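Local atomic coordinates of bumblebee peptidoglycan recognition protein SA (Bombus, PDB entry 5XZ4), a protein that probably binds bacterial peptidoglycan, with a preference for the Dap type over the Lys type, as a recognition protein of bumblebee innate immunity. Residues A[29-34]-A[101-106]; A[67-72]-A[84-89]. One frame throughout, in Å; residues are numbered along the deposited sequence.

Contact 1 (A[29-34]-A[101-106])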
loop_
_atom_site.group_PDB
_atom_site.type_symbol
_atom_site.label_atom_id
_atom_site.label_comp_id
_atom_site.label_asym_id
_atom_site.label_seq_id
_atom_site.Cartn_x
_atom_site.Cartn_y
_atom_site.Cartn_z
ATOM N N ILE A 29 14.686 -2.209 9.537
ATOM C CA ILE A 29 14.161 -3.537 9.100
ATOM C C ILE A 29 14.609 -4.573 10.143
ATOM O O ILE A 29 15.782 -4.547 10.512
ATOM C CB ILE A 29 14.637 -3.939 7.656
ATOM C CG1 ILE A 29 13.617 -3.528 6.566
ATOM C CG2 ILE A 29 14.640 -5.441 7.392
ATOM C CD1 ILE A 29 13.320 -2.073 6.331
ATOM N N PRO A 30 13.729 -5.467 10.629
ATOM C CA PRO A 30 12.354 -5.673 10.138
ATOM C C PRO A 30 11.335 -4.671 10.678
ATOM O O PRO A 30 11.499 -4.102 11.761
ATOM C CB PRO A 30 12.029 -7.109 10.595
ATOM C CG PRO A 30 12.889 -7.320 11.800
ATOM C CD PRO A 30 14.163 -6.556 11.540
ATOM N N ILE A 31 10.254 -4.532 9.916
ATOM C CA ILE A 31 9.245 -3.491 10.122
ATOM C C ILE A 31 8.074 -4.001 10.992
ATOM O O ILE A 31 7.601 -5.117 10.783
ATOM C CB ILE A 31 8.721 -3.052 8.730
ATOM C CG1 ILE A 31 9.865 -2.486 7.879
ATOM C CG2 ILE A 31 7.558 -2.063 8.831
ATOM C CD1 ILE A 31 9.593 -2.580 6.389
ATOM N N PRO A 32 7.566 -3.164 11.933
ATOM C CA PRO A 32 6.531 -3.633 12.874
ATOM C C PRO A 32 5.068 -3.515 12.439
ATOM O O PRO A 32 4.222 -4.245 12.950
ATOM C CB PRO A 32 6.794 -2.787 14.131
ATOM C CG PRO A 32 7.367 -1.512 13.580
ATOM C CD PRO A 32 8.235 -1.944 12.438
ATOM N N TYR A 33 4.777 -2.623 11.480
ATOM C CA TYR A 33 3.384 -2.348 11.047
ATOM C C TYR A 33 3.216 -2.411 9.537
ATOM O O TYR A 33 4.122 -2.045 8.787
ATOM C CB TYR A 33 2.902 -0.962 11.512
ATOM C CG TYR A 33 2.766 -0.821 13.007
ATOM C CD1 TYR A 33 1.577 -1.189 13.655
ATOM C CD2 TYR A 33 3.817 -0.297 13.769
ATOM C CE1 TYR A 33 1.463 -1.086 15.056
ATOM C CE2 TYR A 33 3.708 -0.157 15.155
ATOM C CZ TYR A 33 2.533 -0.554 15.786
ATOM O OH TYR A 33 2.452 -0.436 17.164
ATOM N N VAL A 34 2.026 -2.839 9.123
ATOM C CA VAL A 34 1.542 -2.622 7.754
ATOM C C VAL A 34 0.270 -1.787 7.897
ATOM O O VAL A 34 -0.632 -2.166 8.666
ATOM C CB VAL A 34 1.257 -3.957 7.043
ATOM C CG1 VAL A 34 0.553 -3.747 5.703
ATOM C CG2 VAL A 34 2.537 -4.739 6.814
ATOM N N LYS A 101 7.744 3.589 10.556
ATOM C CA LYS A 101 7.618 2.295 11.220
ATOM C C LYS A 101 6.611 1.360 10.573
ATOM O O LYS A 101 6.104 0.429 11.198
ATOM C CB LYS A 101 7.413 2.457 12.743
ATOM C CG LYS A 101 6.222 3.307 13.159
ATOM C CD LYS A 101 6.059 3.316 14.675
ATOM C CE LYS A 101 4.926 4.236 15.074
ATOM N NZ LYS A 101 4.894 4.434 16.548
ATOM N N SER A 102 6.346 1.584 9.285
ATOM C CA SER A 102 5.375 0.784 8.565
ATOM C C SER A 102 5.680 0.790 7.090
ATOM O O SER A 102 6.464 1.620 6.626
ATOM C CB SER A 102 3.975 1.357 8.784
ATOM O OG SER A 102 3.783 2.568 8.034
ATOM N N VAL A 103 5.059 -0.150 6.396
ATOM C CA VAL A 103 4.808 -0.003 4.955
ATOM C C VAL A 103 3.326 0.250 4.765
ATOM O O VAL A 103 2.485 -0.311 5.488
ATOM C CB VAL A 103 5.326 -1.188 4.109
ATOM C CG1 VAL A 103 6.842 -1.153 4.007
ATOM C CG2 VAL A 103 4.839 -2.498 4.670
ATOM N N GLY A 104 3.024 1.107 3.786
ATOM C CA GLY A 104 1.637 1.505 3.484
ATOM C C GLY A 104 1.196 0.918 2.158
ATOM O O GLY A 104 1.844 1.150 1.142
ATOM N N ILE A 105 0.134 0.119 2.178
ATOM C CA ILE A 105 -0.339 -0.608 0.974
ATOM C C ILE A 105 -1.625 0.061 0.536
ATOM O O ILE A 105 -2.613 0.085 1.269
ATOM C CB ILE A 105 -0.636 -2.096 1.269
ATOM C CG1 ILE A 105 0.633 -2.835 1.721
ATOM C CG2 ILE A 105 -1.208 -2.776 0.023
ATOM C CD1 ILE A 105 0.399 -4.289 2.148
ATOM N N GLY A 106 -1.587 0.666 -0.662
ATOM C CA GLY A 106 -2.784 1.347 -1.219
ATOM C C GLY A 106 -3.543 0.456 -2.192
ATOM O O GLY A 106 -3.033 0.167 -3.286
#
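Y33 and V34 pair in parallel with S102 and V103, the strand axes running 25° apart and 4.7 Å at their closest. The two strands, 31-38 and 102-107, are neighbours in the mixed sheet of the amidase-like PGRP domain. V103 N donates to Y33 O at 3.2 Å, and the same carbonyl oxygen takes a CA-H contact from S102 CA. A weak bond from Y33 N to K101 O marks the start of the pairing.

On one face of the sheet the contact is apolar. V34 stands beside V103, with CG2 of V34 3.9 Å from CG2 of V103. Its other methyl, CG1, lies anti to the backbone N (chi1 171°) and reaches forward to I105, where V34 CG1 and I105 CD1 are 3.6 Å apart. I31 adds to this cluster. Its side chain meets V103 at about a right angle, I31 CD1 against V103 CG1. Its CG2 methyl rests on the S102 backbone, 3.6 Å from S102 CA. L137, on the short strand 137-138, packs against I31 and V34.

The other face carries Y33 and S102, whose CB atoms are 3.7 Å apart. Their polar ends have partners beyond the pair: Y33 OH bonds to O of the C-terminal residue P173, and S102 OG to Y98 O. The Y98 ring meets the Y33 ring edge-to-face and makes a cation-pi contact with K101.

K101 O, the acceptor of the weak Y33 N bond, is also packed by side chains. It lies in the plane of the Y33 ring, at its edge, 3.5 Å from Y33 CD2. The P32 ring touches the same oxygen, with P32 CG 3.3 Å from K101 O.

Contact 2 (A[67-72]-A[84-89])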
loop_
_atom_site.group_PDB
_atom_site.type_symbol
_atom_site.label_atom_id
_atom_site.label_comp_id
_atom_site.label_asym_id
_atom_site.label_seq_id
_atom_site.Cartn_x
_atom_site.Cartn_y
_atom_site.Cartn_z
ATOM N N TRP A 67 5.757 15.959 -2.968
ATOM C CA TRP A 67 6.423 14.848 -2.270
ATOM C C TRP A 67 7.572 14.257 -3.082
ATOM O O TRP A 67 7.664 14.446 -4.313
ATOM C CB TRP A 67 5.392 13.783 -1.927
ATOM C CG TRP A 67 4.327 14.226 -0.938
ATOM C CD1 TRP A 67 4.319 15.364 -0.153
ATOM C CD2 TRP A 67 3.121 13.517 -0.617
ATOM N NE1 TRP A 67 3.171 15.405 0.616
ATOM C CE2 TRP A 67 2.427 14.279 0.358
ATOM C CE3 TRP A 67 2.561 12.311 -1.058
ATOM C CZ2 TRP A 67 1.205 13.854 0.903
ATOM C CZ3 TRP A 67 1.326 11.921 -0.554
ATOM C CH2 TRP A 67 0.675 12.683 0.439
ATOM N N ASP A 68 8.439 13.507 -2.411
ATOM C CA ASP A 68 9.629 12.951 -3.073
ATOM C C ASP A 68 9.331 11.784 -4.021
ATOM O O ASP A 68 10.176 11.416 -4.849
ATOM C CB ASP A 68 10.625 12.432 -2.013
ATOM C CG ASP A 68 11.135 13.502 -1.112
ATOM O OD1 ASP A 68 11.441 14.585 -1.611
ATOM O OD2 ASP A 68 11.260 13.223 0.110
ATOM N N ASP A 69 8.145 11.199 -3.875
ATOM C CA ASP A 69 7.706 10.009 -4.621
ATOM C C ASP A 69 6.232 9.817 -4.320
ATOM O O ASP A 69 5.683 10.510 -3.412
ATOM C CB ASP A 69 8.503 8.738 -4.227
ATOM C CG ASP A 69 8.369 7.589 -5.233
ATOM O OD1 ASP A 69 7.703 7.722 -6.291
ATOM O OD2 ASP A 69 8.978 6.514 -4.948
ATOM N N ILE A 70 5.569 8.935 -5.067
ATOM C CA ILE A 70 4.257 8.435 -4.666
ATOM C C ILE A 70 4.308 8.105 -3.167
ATOM O O ILE A 70 5.321 7.562 -2.684
ATOM C CB ILE A 70 3.859 7.207 -5.538
ATOM C CG1 ILE A 70 2.371 6.887 -5.416
ATOM C CG2 ILE A 70 4.753 5.984 -5.287
ATOM C CD1 ILE A 70 1.811 5.867 -6.409
ATOM N N GLY A 71 3.254 8.437 -2.433
ATOM C CA GLY A 71 3.324 8.341 -0.961
ATOM C C GLY A 71 3.302 6.903 -0.458
ATOM O O GLY A 71 3.821 6.630 0.641
ATOM N N TYR A 72 2.684 6.006 -1.230
ATOM C CA TYR A 72 2.483 4.593 -0.798
ATOM C C TYR A 72 3.751 3.752 -0.991
ATOM O O TYR A 72 4.537 3.996 -1.904
ATOM C CB TYR A 72 1.334 3.928 -1.576
ATOM C CG TYR A 72 0.014 4.669 -1.412
ATOM C CD1 TYR A 72 -0.703 4.582 -0.214
ATOM C CD2 TYR A 72 -0.516 5.513 -2.435
ATOM C CE1 TYR A 72 -1.886 5.290 -0.025
ATOM C CE2 TYR A 72 -1.715 6.231 -2.238
ATOM C CZ TYR A 72 -2.405 6.092 -1.049
ATOM O OH TYR A 72 -3.576 6.769 -0.784
ATOM N N GLU A 84 5.261 -1.646 -7.007
ATOM C CA GLU A 84 6.208 -1.035 -6.071
ATOM C C GLU A 84 6.162 0.478 -6.164
ATOM O O GLU A 84 6.341 1.017 -7.248
ATOM C CB GLU A 84 7.625 -1.536 -6.350
ATOM C CG GLU A 84 8.649 -0.996 -5.374
ATOM C CD GLU A 84 10.071 -1.186 -5.829
ATOM O OE1 GLU A 84 10.367 -1.102 -7.043
ATOM O OE2 GLU A 84 10.930 -1.439 -4.966
ATOM N N GLY A 85 5.925 1.137 -5.026
ATOM C CA GLY A 85 6.014 2.592 -4.923
ATOM C C GLY A 85 7.343 2.925 -4.269
ATOM O O GLY A 85 8.404 2.625 -4.818
ATOM N N ARG A 86 7.268 3.403 -3.017
ATOM C CA ARG A 86 8.485 3.608 -2.233
ATOM C C ARG A 86 9.163 2.275 -1.814
ATOM O O ARG A 86 10.354 2.296 -1.469
ATOM C CB ARG A 86 8.199 4.461 -1.005
ATOM C CG ARG A 86 7.836 5.888 -1.360
ATOM C CD ARG A 86 7.431 6.708 -0.146
ATOM N NE ARG A 86 7.032 8.068 -0.571
ATOM C CZ ARG A 86 7.434 9.208 -0.009
ATOM N NH1 ARG A 86 8.207 9.251 1.084
ATOM N NH2 ARG A 86 7.025 10.358 -0.561
ATOM N N GLY A 87 8.412 1.166 -1.840
ATOM C CA GLY A 87 8.965 -0.168 -1.638
ATOM C C GLY A 87 9.131 -0.548 -0.177
ATOM O O GLY A 87 8.632 0.093 0.733
ATOM N N TRP A 88 9.884 -1.623 0.025
ATOM C CA TRP A 88 10.040 -2.181 1.371
ATOM C C TRP A 88 10.884 -1.333 2.303
ATOM O O TRP A 88 10.782 -1.489 3.516
ATOM C CB TRP A 88 10.737 -3.541 1.287
ATOM C CG TRP A 88 9.952 -4.665 0.726
ATOM C CD1 TRP A 88 10.295 -5.439 -0.380
ATOM C CD2 TRP A 88 8.761 -5.262 1.284
ATOM N NE1 TRP A 88 9.361 -6.448 -0.542
ATOM C CE2 TRP A 88 8.414 -6.362 0.443
ATOM C CE3 TRP A 88 7.926 -4.953 2.390
ATOM C CZ2 TRP A 88 7.294 -7.180 0.696
ATOM C CZ3 TRP A 88 6.806 -5.764 2.631
ATOM C CH2 TRP A 88 6.503 -6.860 1.765
ATOM N N ASN A 89 11.722 -0.446 1.780
ATOM C CA ASN A 89 12.852 0.074 2.560
ATOM C C ASN A 89 12.856 1.571 2.861
ATOM O O ASN A 89 13.776 2.069 3.518
ATOM C CB ASN A 89 14.165 -0.361 1.911
ATOM C CG ASN A 89 14.458 -1.841 2.125
ATOM O OD1 ASN A 89 15.000 -2.241 3.163
ATOM N ND2 ASN A 89 14.086 -2.657 1.161
HETATM O O HOH W 1 7.722 13.054 0.798
HETATM O O HOH W 2 9.587 11.716 1.717
#
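R86 crosses to the 67-72 loop and takes the carbonyl oxygens of D69, I70 and Y72, two by its side chain and one by its backbone N. The arginine thus joins two loops of the PGRP domain, with no regular strand or helix in the contact.

Direct hydrogen bonds come first. R86 N donates to Y72 O at 3.0 Å, almost straight at 177°, on a lone pair of the carbonyl. The side chain is extended from CG to NE, which carries the guanidinium along the loop. R86 NE bonds I70 O at 2.8 Å, and R86 NH2 bonds D69 O at 3.2 Å. Both oxygens lie in the guanidinium plane, at its edge. The two bonds therefore fix the rotation of the group. NE is tilted from the I70 carbonyl plane, whereas NH2 stands above that of D69, off its lone pairs.

Water extends the grip. One water accepts from R86 NH2 and, weakly, from D68 N. A second accepts from R86 NH1 and donates to D68 OD2 at 2.8 Å, linking charged groups that do not touch. NH1 also bonds E91 O.

The D69 carboxylate makes no salt bridge to R86. It runs past the arginine in the opposite direction, with OD2 3.8 Å from R86 CG, and OD1 pairs with R13.

Apolar contact is small. I70 CG2 rests on G85 CA at 3.6 Å. The G85 backbone lies close here, with G85 CA also 3.6 Å from Y72 O.

The 67-72 loop follows helix 47-64, and I70 packs on I57, R58 and H61 of that helix. It leads into strand 74-76. The R86 loop leaves the outermost strand 82-84, antiparallel to 74-76, so the contact ties together the loops that flank this strand pair.

Both contacts are mostly buried, and their centres lie 12 Å apart. Contact 1 joins two adjacent parallel strands in the middle of the sheet. Contact 2 joins loops beside the hairpin of 74-76 and the outermost strand 82-84. Contact 1 combines backbone bonding with aliphatic packing, whereas contact 2 depends on one arginine, by side chain and backbone N, on main-chain oxygens and on two waters. Segments 67-72 and 84-89 both fall in the sequence between the strands of contact 1. The contacts also touch directly: I31 CD1 lies 3.3 Å from W88 O, and Y72 CB packs near G104 O. Strand 74-76, which follows the 67-72 loop, is the sheet neighbour of strand 102-107.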